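Local coordinates for protein putative glycoside hydrolase (Parabacteroides distasonis ATCC 8503, PDB 3GYC) that is a putative glycoside hydrolase with a cellulase-like TIM-barrel fold and probably hydrolyses glycosidic bonds in carbohydrates, its natural substrate being unknown, at residues D23-E28 and S114-L118; W71-V76 and R117-V123; L196-R200 and S226-L230. The contacts are given in a common frame with arbitrary orientation. Residue numbers count along the deposited sequence, not the author numbering.

Interaction 1 (D23-E28 and S114-L118). With EDO (1,2-ethanediol), chain F.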
loop_
_atom_site.group_PDB
_atom_site.type_symbol
_atom_site.label_atom_id
_atom_site.label_comp_id
_atom_site.label_asym_id
_atom_site.label_seq_id
_atom_site.Cartn_x
_atom_site.Cartn_y
_atom_site.Cartn_z
ATOM N N ASP A 23 0.357 -2.383 6.553
ATOM C CA ASP A 23 1.378 -1.353 6.724
ATOM C C ASP A 23 2.403 -1.689 7.835
ATOM O O ASP A 23 3.026 -2.734 7.795
ATOM C CB ASP A 23 0.673 0.012 6.929
ATOM C CG ASP A 23 -0.401 -0.029 8.071
ATOM O OD1 ASP A 23 -1.552 -0.469 7.790
ATOM O OD2 ASP A 23 -0.079 0.310 9.241
ATOM N N PHE A 24 2.566 -0.797 8.802
ATOM C CA PHE A 24 3.440 -1.029 9.952
ATOM C C PHE A 24 2.589 -1.372 11.194
ATOM O O PHE A 24 3.126 -1.676 12.262
ATOM C CB PHE A 24 4.387 0.174 10.160
ATOM C CG PHE A 24 3.770 1.520 9.890
ATOM C CD1 PHE A 24 3.131 2.232 10.910
ATOM C CD2 PHE A 24 3.845 2.091 8.631
ATOM C CE1 PHE A 24 2.573 3.522 10.635
ATOM C CE2 PHE A 24 3.300 3.350 8.371
ATOM C CZ PHE A 24 2.662 4.051 9.381
ATOM N N SER A 25 1.248 -1.422 11.037
ATOM C CA SER A 25 0.388 -1.773 12.152
ATOM C C SER A 25 0.551 -3.247 12.615
ATOM O O SER A 25 0.414 -3.534 13.793
ATOM C CB SER A 25 -1.065 -1.469 11.819
ATOM O OG SER A 25 -1.300 -0.100 11.525
ATOM N N TRP A 26 0.876 -4.162 11.698
ATOM C CA TRP A 26 1.022 -5.558 12.029
ATOM C C TRP A 26 2.055 -5.780 13.143
ATOM O O TRP A 26 1.914 -6.716 13.953
ATOM C CB TRP A 26 1.407 -6.384 10.746
ATOM C CG TRP A 26 2.815 -6.123 10.296
ATOM C CD1 TRP A 26 3.239 -5.133 9.484
ATOM C CD2 TRP A 26 3.989 -6.851 10.680
ATOM N NE1 TRP A 26 4.610 -5.177 9.349
ATOM C CE2 TRP A 26 5.088 -6.243 10.041
ATOM C CE3 TRP A 26 4.218 -7.937 11.499
ATOM C CZ2 TRP A 26 6.383 -6.696 10.202
ATOM C CZ3 TRP A 26 5.475 -8.388 11.659
ATOM C CH2 TRP A 26 6.554 -7.776 11.018
ATOM N N LEU A 27 3.102 -4.956 13.153
ATOM C CA LEU A 27 4.148 -5.093 14.160
ATOM C C LEU A 27 3.914 -4.136 15.327
ATOM O O LEU A 27 4.152 -4.517 16.479
ATOM C CB LEU A 27 5.520 -4.823 13.518
ATOM C CG LEU A 27 6.746 -5.063 14.382
ATOM C CD1 LEU A 27 6.753 -6.516 14.890
ATOM C CD2 LEU A 27 8.043 -4.651 13.579
ATOM N N GLU A 28 3.456 -2.924 15.042
ATOM C CA GLU A 28 3.343 -1.867 16.062
ATOM C C GLU A 28 2.127 -1.868 16.953
ATOM O O GLU A 28 2.224 -1.494 18.108
ATOM C CB GLU A 28 3.419 -0.507 15.389
ATOM C CG GLU A 28 4.837 -0.247 14.942
ATOM C CD GLU A 28 5.015 1.075 14.239
ATOM O OE1 GLU A 28 4.462 2.095 14.702
ATOM O OE2 GLU A 28 5.816 1.125 13.274
ATOM N N SER A 114 7.862 -0.368 2.358
ATOM C CA SER A 114 8.314 0.316 3.585
ATOM C C SER A 114 7.936 1.776 3.581
ATOM O O SER A 114 7.902 2.422 2.525
ATOM C CB SER A 114 9.825 0.208 3.817
ATOM O OG SER A 114 10.100 0.558 5.179
ATOM N N TRP A 115 7.619 2.254 4.773
ATOM C CA TRP A 115 7.383 3.653 5.087
ATOM C C TRP A 115 8.627 4.229 5.808
ATOM O O TRP A 115 8.616 5.377 6.240
ATOM C CB TRP A 115 6.133 3.804 5.953
ATOM C CG TRP A 115 4.856 3.569 5.249
ATOM C CD1 TRP A 115 3.919 4.507 4.910
ATOM C CD2 TRP A 115 4.310 2.284 4.823
ATOM N NE1 TRP A 115 2.821 3.865 4.325
ATOM C CE2 TRP A 115 3.056 2.530 4.236
ATOM C CE3 TRP A 115 4.777 0.962 4.880
ATOM C CZ2 TRP A 115 2.258 1.503 3.689
ATOM C CZ3 TRP A 115 3.998 -0.039 4.362
ATOM C CH2 TRP A 115 2.752 0.241 3.747
ATOM N N TYR A 116 9.687 3.417 5.940
ATOM C CA TYR A 116 10.950 3.823 6.563
ATOM C C TYR A 116 10.726 4.578 7.893
ATOM O O TYR A 116 11.095 5.760 8.047
ATOM C CB TYR A 116 11.753 4.629 5.540
ATOM C CG TYR A 116 12.102 3.770 4.370
ATOM C CD1 TYR A 116 13.225 2.929 4.425
ATOM C CD2 TYR A 116 11.333 3.771 3.213
ATOM C CE1 TYR A 116 13.552 2.097 3.367
ATOM C CE2 TYR A 116 11.643 2.930 2.148
ATOM C CZ TYR A 116 12.754 2.094 2.231
ATOM O OH TYR A 116 13.101 1.251 1.197
ATOM N N ARG A 117 10.086 3.877 8.820
ATOM C CA ARG A 117 9.721 4.408 10.117
ATOM C C ARG A 117 10.961 4.956 10.782
ATOM O O ARG A 117 12.011 4.329 10.740
ATOM C CB ARG A 117 9.064 3.339 10.973
ATOM C CG ARG A 117 7.699 2.911 10.430
ATOM C CD ARG A 117 6.588 3.926 10.791
ATOM N NE ARG A 117 6.251 3.804 12.215
ATOM C CZ ARG A 117 6.559 4.689 13.159
ATOM N NH1 ARG A 117 7.203 5.825 12.877
ATOM N NH2 ARG A 117 6.221 4.438 14.405
ATOM N N LEU A 118 10.838 6.147 11.332
ATOM C CA LEU A 118 11.969 6.789 12.010
ATOM C C LEU A 118 12.164 6.279 13.419
ATOM O O LEU A 118 11.299 6.464 14.295
ATOM C CB LEU A 118 11.820 8.299 12.076
ATOM C CG LEU A 118 11.854 9.082 10.769
ATOM C CD1 LEU A 118 11.532 10.550 11.060
ATOM C CD2 LEU A 118 13.215 8.924 10.048
HETATM C C1 EDO F . 8.216 7.633 8.392
HETATM O O1 EDO F . 7.409 6.433 8.432
HETATM C C2 EDO F . 8.274 8.360 9.759
HETATM O O2 EDO F . 8.501 7.473 10.881
#

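Interaction 2 (W71-V76 and R117-V123). With EDO (1,2-ethanediol), chain F.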
loop_
_atom_site.group_PDB
_atom_site.type_symbol
_atom_site.label_atom_id
_atom_site.label_comp_id
_atom_site.label_asym_id
_atom_site.label_seq_id
_atom_site.Cartn_x
_atom_site.Cartn_y
_atom_site.Cartn_z
ATOM N N TRP A 71 13.938 -1.687 18.751
ATOM C CA TRP A 71 14.003 -0.295 18.295
ATOM C C TRP A 71 12.920 0.607 18.851
ATOM O O TRP A 71 11.766 0.213 18.859
ATOM C CB TRP A 71 13.845 -0.234 16.790
ATOM C CG TRP A 71 14.891 -0.989 16.014
ATOM C CD1 TRP A 71 14.849 -2.306 15.640
ATOM C CD2 TRP A 71 16.126 -0.460 15.510
ATOM N NE1 TRP A 71 15.981 -2.623 14.911
ATOM C CE2 TRP A 71 16.776 -1.509 14.814
ATOM C CE3 TRP A 71 16.746 0.808 15.571
ATOM C CZ2 TRP A 71 18.030 -1.336 14.181
ATOM C CZ3 TRP A 71 17.965 0.981 14.942
ATOM C CH2 TRP A 71 18.597 -0.088 14.262
ATOM N N LEU A 72 13.308 1.824 19.255
ATOM C CA LEU A 72 12.403 2.847 19.725
ATOM C C LEU A 72 12.013 3.746 18.541
ATOM O O LEU A 72 12.877 4.376 17.921
ATOM C CB LEU A 72 13.068 3.669 20.827
ATOM C CG LEU A 72 12.176 4.696 21.548
ATOM C CD1 LEU A 72 11.025 4.049 22.304
ATOM C CD2 LEU A 72 13.030 5.536 22.500
ATOM N N LEU A 73 10.728 3.743 18.171
ATOM C CA LEU A 73 10.245 4.499 17.018
ATOM C C LEU A 73 9.510 5.756 17.442
ATOM O O LEU A 73 8.804 5.733 18.454
ATOM C CB LEU A 73 9.310 3.641 16.162
ATOM C CG LEU A 73 9.824 2.281 15.689
ATOM C CD1 LEU A 73 8.784 1.591 14.871
ATOM C CD2 LEU A 73 11.173 2.353 14.945
ATOM N N LYS A 74 9.703 6.848 16.699
ATOM C CA LYS A 74 8.982 8.105 16.943
ATOM C C LYS A 74 7.707 8.046 16.148
ATOM O O LYS A 74 7.712 7.511 15.058
ATOM C CB LYS A 74 9.801 9.306 16.496
ATOM C CG LYS A 74 11.129 9.379 17.203
ATOM C CD LYS A 74 11.937 10.648 16.879
ATOM C CE LYS A 74 12.627 10.602 15.547
ATOM N NZ LYS A 74 13.633 11.719 15.485
ATOM N N GLU A 75 6.611 8.590 16.659
ATOM C CA GLU A 75 5.343 8.489 15.922
ATOM C C GLU A 75 5.311 9.389 14.679
ATOM O O GLU A 75 5.976 10.438 14.618
ATOM C CB GLU A 75 4.116 8.766 16.850
ATOM C CG GLU A 75 3.898 10.230 17.299
ATOM C CD GLU A 75 4.795 10.711 18.448
ATOM O OE1 GLU A 75 5.699 9.959 18.925
ATOM O OE2 GLU A 75 4.573 11.860 18.904
ATOM N N VAL A 76 4.576 8.933 13.676
ATOM C CA VAL A 76 4.346 9.712 12.467
ATOM C C VAL A 76 3.213 10.718 12.721
ATOM O O VAL A 76 3.243 11.859 12.241
ATOM C CB VAL A 76 3.925 8.822 11.277
ATOM C CG1 VAL A 76 4.058 9.623 9.984
ATOM C CG2 VAL A 76 4.780 7.549 11.199
ATOM N N ARG A 117 10.086 3.877 8.820
ATOM C CA ARG A 117 9.721 4.408 10.117
ATOM C C ARG A 117 10.961 4.956 10.782
ATOM O O ARG A 117 12.011 4.329 10.740
ATOM C CB ARG A 117 9.064 3.339 10.973
ATOM C CG ARG A 117 7.699 2.911 10.430
ATOM C CD ARG A 117 6.588 3.926 10.791
ATOM N NE ARG A 117 6.251 3.804 12.215
ATOM C CZ ARG A 117 6.559 4.689 13.159
ATOM N NH1 ARG A 117 7.203 5.825 12.877
ATOM N NH2 ARG A 117 6.221 4.438 14.405
ATOM N N LEU A 118 10.838 6.147 11.332
ATOM C CA LEU A 118 11.969 6.789 12.010
ATOM C C LEU A 118 12.164 6.279 13.419
ATOM O O LEU A 118 11.299 6.464 14.295
ATOM C CB LEU A 118 11.820 8.299 12.076
ATOM C CG LEU A 118 11.854 9.082 10.769
ATOM C CD1 LEU A 118 11.532 10.550 11.060
ATOM C CD2 LEU A 118 13.215 8.924 10.048
ATOM N N ASP A 119 13.312 5.647 13.640
ATOM C CA ASP A 119 13.712 5.241 14.965
ATOM C C ASP A 119 14.422 6.473 15.543
ATOM O O ASP A 119 14.744 7.407 14.810
ATOM C CB ASP A 119 14.658 4.060 14.952
ATOM C CG ASP A 119 16.005 4.382 14.259
ATOM O OD1 ASP A 119 15.982 4.644 13.030
ATOM O OD2 ASP A 119 17.055 4.410 14.966
ATOM N N VAL A 120 14.716 6.463 16.832
ATOM C CA VAL A 120 15.346 7.626 17.448
ATOM C C VAL A 120 16.732 7.978 16.824
ATOM O O VAL A 120 17.148 9.119 16.851
ATOM C CB VAL A 120 15.392 7.482 18.974
ATOM C CG1 VAL A 120 13.939 7.470 19.502
ATOM C CG2 VAL A 120 16.131 6.205 19.382
ATOM N N ASP A 121 17.412 7.012 16.237
ATOM C CA ASP A 121 18.687 7.280 15.573
ATOM C C ASP A 121 18.544 7.495 14.065
ATOM O O ASP A 121 19.539 7.633 13.359
ATOM C CB ASP A 121 19.634 6.138 15.854
ATOM C CG ASP A 121 19.877 5.962 17.325
ATOM O OD1 ASP A 121 20.152 6.959 18.014
ATOM O OD2 ASP A 121 19.816 4.815 17.797
ATOM N N GLU A 122 17.316 7.510 13.581
ATOM C CA GLU A 122 16.996 7.779 12.197
ATOM C C GLU A 122 17.934 7.047 11.237
ATOM O O GLU A 122 18.538 7.665 10.360
ATOM C CB GLU A 122 17.032 9.299 11.956
ATOM C CG GLU A 122 16.026 10.033 12.828
ATOM C CD GLU A 122 15.797 11.477 12.428
ATOM O OE1 GLU A 122 16.673 12.093 11.773
ATOM O OE2 GLU A 122 14.720 12.014 12.812
ATOM N N VAL A 123 17.998 5.724 11.370
ATOM C CA VAL A 123 18.942 4.951 10.552
ATOM C C VAL A 123 18.657 4.966 9.029
ATOM O O VAL A 123 19.587 4.823 8.214
ATOM C CB VAL A 123 19.180 3.505 11.091
ATOM C CG1 VAL A 123 19.710 3.557 12.526
ATOM C CG2 VAL A 123 17.964 2.629 10.949
HETATM C C1 EDO F . 8.216 7.633 8.392
HETATM O O1 EDO F . 7.409 6.433 8.432
HETATM C C2 EDO F . 8.274 8.360 9.759
HETATM O O2 EDO F . 8.501 7.473 10.881
HETATM O O HOH W 1 6.119 5.320 17.300
#

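Interaction 3 (L196-R200 and S226-L230)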
loop_
_atom_site.group_PDB
_atom_site.type_symbol
_atom_site.label_atom_id
_atom_site.label_comp_id
_atom_site.label_asym_id
_atom_site.label_seq_id
_atom_site.Cartn_x
_atom_site.Cartn_y
_atom_site.Cartn_z
ATOM N N LEU A 196 16.754 -1.089 -8.833
ATOM C CA LEU A 196 16.172 -2.317 -9.322
ATOM C C LEU A 196 17.147 -3.184 -10.122
ATOM O O LEU A 196 17.028 -4.410 -10.099
ATOM C CB LEU A 196 14.866 -2.059 -10.083
ATOM C CG LEU A 196 13.818 -1.343 -9.230
ATOM C CD1 LEU A 196 12.517 -1.295 -9.978
ATOM C CD2 LEU A 196 13.635 -1.992 -7.849
ATOM N N GLU A 197 18.127 -2.576 -10.790
ATOM C CA GLU A 197 19.148 -3.361 -11.479
ATOM C C GLU A 197 19.934 -4.168 -10.461
ATOM O O GLU A 197 20.183 -5.355 -10.664
ATOM C CB GLU A 197 20.084 -2.465 -12.299
ATOM C CG GLU A 197 19.424 -1.942 -13.555
ATOM C CD GLU A 197 20.258 -0.905 -14.310
ATOM O OE1 GLU A 197 21.022 -0.115 -13.677
ATOM O OE2 GLU A 197 20.119 -0.877 -15.558
ATOM N N LYS A 198 20.293 -3.531 -9.353
ATOM C CA LYS A 198 21.054 -4.195 -8.301
ATOM C C LYS A 198 20.187 -5.362 -7.745
ATOM O O LYS A 198 20.692 -6.451 -7.497
ATOM C CB LYS A 198 21.446 -3.182 -7.205
ATOM C CG LYS A 198 22.926 -3.232 -6.733
HETATM N N MSE A 199 18.883 -5.144 -7.574
HETATM C CA MSE A 199 17.996 -6.200 -7.025
HETATM C C MSE A 199 17.972 -7.428 -7.925
HETATM O O MSE A 199 18.121 -8.563 -7.463
HETATM C CB MSE A 199 16.568 -5.688 -6.864
HETATM C CG MSE A 199 16.390 -4.501 -5.906
HETATM SE SE MSE A 199 17.076 -4.822 -4.147
HETATM C CE MSE A 199 15.965 -6.382 -3.696
ATOM N N ARG A 200 17.827 -7.182 -9.220
ATOM C CA ARG A 200 17.715 -8.253 -10.207
ATOM C C ARG A 200 18.982 -9.069 -10.459
ATOM O O ARG A 200 18.906 -10.163 -11.032
ATOM C CB ARG A 200 17.132 -7.703 -11.495
ATOM C CG ARG A 200 15.726 -7.204 -11.276
ATOM C CD ARG A 200 15.044 -6.740 -12.548
ATOM N NE ARG A 200 13.693 -6.247 -12.269
ATOM C CZ ARG A 200 13.255 -5.007 -12.450
ATOM N NH1 ARG A 200 14.027 -4.074 -12.946
ATOM N NH2 ARG A 200 12.011 -4.704 -12.132
ATOM N N SER A 226 9.768 1.279 -17.807
ATOM C CA SER A 226 9.646 -0.112 -18.175
ATOM C C SER A 226 10.308 -1.016 -17.149
ATOM O O SER A 226 9.965 -2.182 -17.073
ATOM C CB SER A 226 10.248 -0.368 -19.566
ATOM O OG SER A 226 11.638 -0.086 -19.602
ATOM N N PHE A 227 11.254 -0.465 -16.380
ATOM C CA PHE A 227 11.960 -1.180 -15.302
ATOM C C PHE A 227 11.070 -1.549 -14.101
ATOM O O PHE A 227 11.543 -2.200 -13.158
ATOM C CB PHE A 227 13.176 -0.356 -14.811
ATOM C CG PHE A 227 12.839 1.061 -14.403
ATOM C CD1 PHE A 227 12.321 1.336 -13.161
ATOM C CD2 PHE A 227 13.047 2.112 -15.275
ATOM C CE1 PHE A 227 11.985 2.650 -12.782
ATOM C CE2 PHE A 227 12.722 3.427 -14.914
ATOM C CZ PHE A 227 12.196 3.694 -13.650
ATOM N N LEU A 228 9.821 -1.078 -14.091
ATOM C CA LEU A 228 8.853 -1.459 -13.059
ATOM C C LEU A 228 8.138 -2.715 -13.553
ATOM O O LEU A 228 7.710 -2.769 -14.702
ATOM C CB LEU A 228 7.838 -0.354 -12.841
ATOM C CG LEU A 228 8.408 0.982 -12.361
ATOM C CD1 LEU A 228 7.343 2.074 -12.361
ATOM C CD2 LEU A 228 9.052 0.832 -10.997
ATOM N N ASP A 229 8.036 -3.727 -12.704
ATOM C CA ASP A 229 7.390 -5.010 -13.077
ATOM C C ASP A 229 5.858 -4.953 -12.934
ATOM O O ASP A 229 5.138 -5.799 -13.473
ATOM C CB ASP A 229 7.946 -6.150 -12.214
ATOM C CG ASP A 229 9.415 -6.491 -12.527
ATOM O OD1 ASP A 229 9.825 -6.328 -13.720
ATOM O OD2 ASP A 229 10.178 -6.962 -11.603
ATOM N N LEU A 230 5.391 -4.004 -12.124
ATOM C CA LEU A 230 3.981 -3.758 -11.862
ATOM C C LEU A 230 3.801 -2.329 -11.356
ATOM O O LEU A 230 4.772 -1.663 -11.002
ATOM C CB LEU A 230 3.421 -4.723 -10.819
ATOM C CG LEU A 230 4.051 -4.768 -9.441
ATOM C CD1 LEU A 230 3.019 -4.864 -8.298
ATOM C CD2 LEU A 230 5.091 -5.902 -9.333
#

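Interaction 1 (D23-E28 and S114-L118)
Phe24, Arg117 and Trp115 carry this buried contact: Phe24 sits between Trp115, which it meets edge-on, and Arg117, which lies over one of its faces. The centroids of the Phe24 ring and the Trp115 five-membered ring are 5.0 Å apart and the planes stand at 78°, a T-shaped pair whose closest atoms are Phe24 CE2 and Trp115 CG at 3.5 Å. Arg117 CD sits 3.7 Å from the Phe24 ring centroid in a CH-pi contact, while the guanidinium, with CZ 5.2 Å from that centroid, adds at most a weak cation-pi attraction. Asp23 CB makes a further CH-pi contact over the Trp115 six-membered ring. The guanidinium continues into a two-pronged salt bridge, Arg117 NE to Glu28 OE2 and Arg117 NH2 to Glu28 OE1, both 2.9 Å; Tyr59 and Ser84 also bind this carboxylate, and Arg117 NH1 donates a hydrogen bond to Lys74 O. Asp23 OD2 caps the short helix 25-28, accepting from Ser25 N at 2.8 Å. The contact joins the C-terminal ends of TIM-barrel strands 17-23 and 109-113. Its chemistry implies a buried ion pair whose charges meet several polar partners, with aliphatic Arg117 CD packed on an aromatic face.

Interaction 2 (W71-V76 and R117-V123)
Two charged side chains make the strongest links. Lys74 NZ forms a salt bridge with Glu122 OE2 at 2.9 Å, and Arg117 NH1 donates to Lys74 O at 2.8 Å in a nearly straight hydrogen bond; Arg117 NE pairs with Glu28. Between these, the backbones form a single bridge centred on Leu73 and Asp119: Lys74 N donates to Leu118 O (2.9 Å) and Val120 N to Leu72 O (3.0 Å). A water joins Arg117 NH2 to Leu73 O, weakly on the Leu73 side. Farther out, the Arg117 guanidinium is sandwiched between Val76 CG2 on one face and Leu73 CD1 on the other, Leu72 CD2 meets Val120 CG1 at 3.7 Å, and Trp71 CZ3 lies 3.9 Å from Val123 CG1. Asp119 shapes the loop through an Asx turn, its OD2 accepting from Asp121 N, within a type I turn from Asp119 to Glu122. Strand 71-73, already paired antiparallel with 88-90, is thus tied to the loop after strand 109-113 by directional polar bonds, the guanidinium having apolar faces and polar edges.

Interaction 3 (L196-R200 and S226-L230)
The segment 226-230 leads toward strand 231-232 and meets the C-terminal part of helix 186-200 through Leu196 and Arg200, side chains four residues apart on the same helix face; the backbone bond from Arg200 N to Leu196 O, 3.0 Å, spans that turn. Ser226 starts the segment, its OG bonded to Asp224. Phe227 supplies the first anchor: its carbonyl O accepts from Arg200 NH2 at 2.7 Å and, weakly, from Arg200 NH1 at 3.1 Å, so that two arms of the guanidinium converge on one oxygen. Leu196 CD1 packs at the edge of the Phe227 ring, 4.1 Å from Phe227 CD1, and also approaches Phe227 O at 3.4 Å. Leu228 points its CA-to-CB bond away, yet its CD2 reaches within 4.2 Å of Leu196 CD1. At Asp229, OD2 adds a salt bridge to Arg200 NH2 at 3.0 Å; this oxygen also accepts from Phe208 N, while OD1 pairs with Lys388. The contact thus fastens an outer helix of the TIM barrel to the loop entering strand 231-232, with strand 208-209 touching both segments through Phe208, helix 130-146 packing on Met199 (a selenomethionine here), and helix 384-390 packing against Arg200 and Asp229.

How the interactions relate
Interactions 1 and 2 form one continuous network, with centres 10 Å apart, and share Arg117 and Leu118; Glu28 OE2 and Leu73 CD1 touch at 3.4 Å. Arg117 thereby joins three parts of the chain, segment 23-28 with its short helix, segment 71-76 and its own loop. A 1,2-ethanediol, probably from the crystallisation liquor, contacts both, and a second lies about 6 Å from the Glu28 side chain. TIM-barrel hydrolases usually place the active site at the C-terminal strand ends, the side where interactions 1 and 2 lie, although no catalytic residue is established here. Interaction 3 is separate, its centre 23 Å from that of interaction 1 and 28 Å from that of interaction 2.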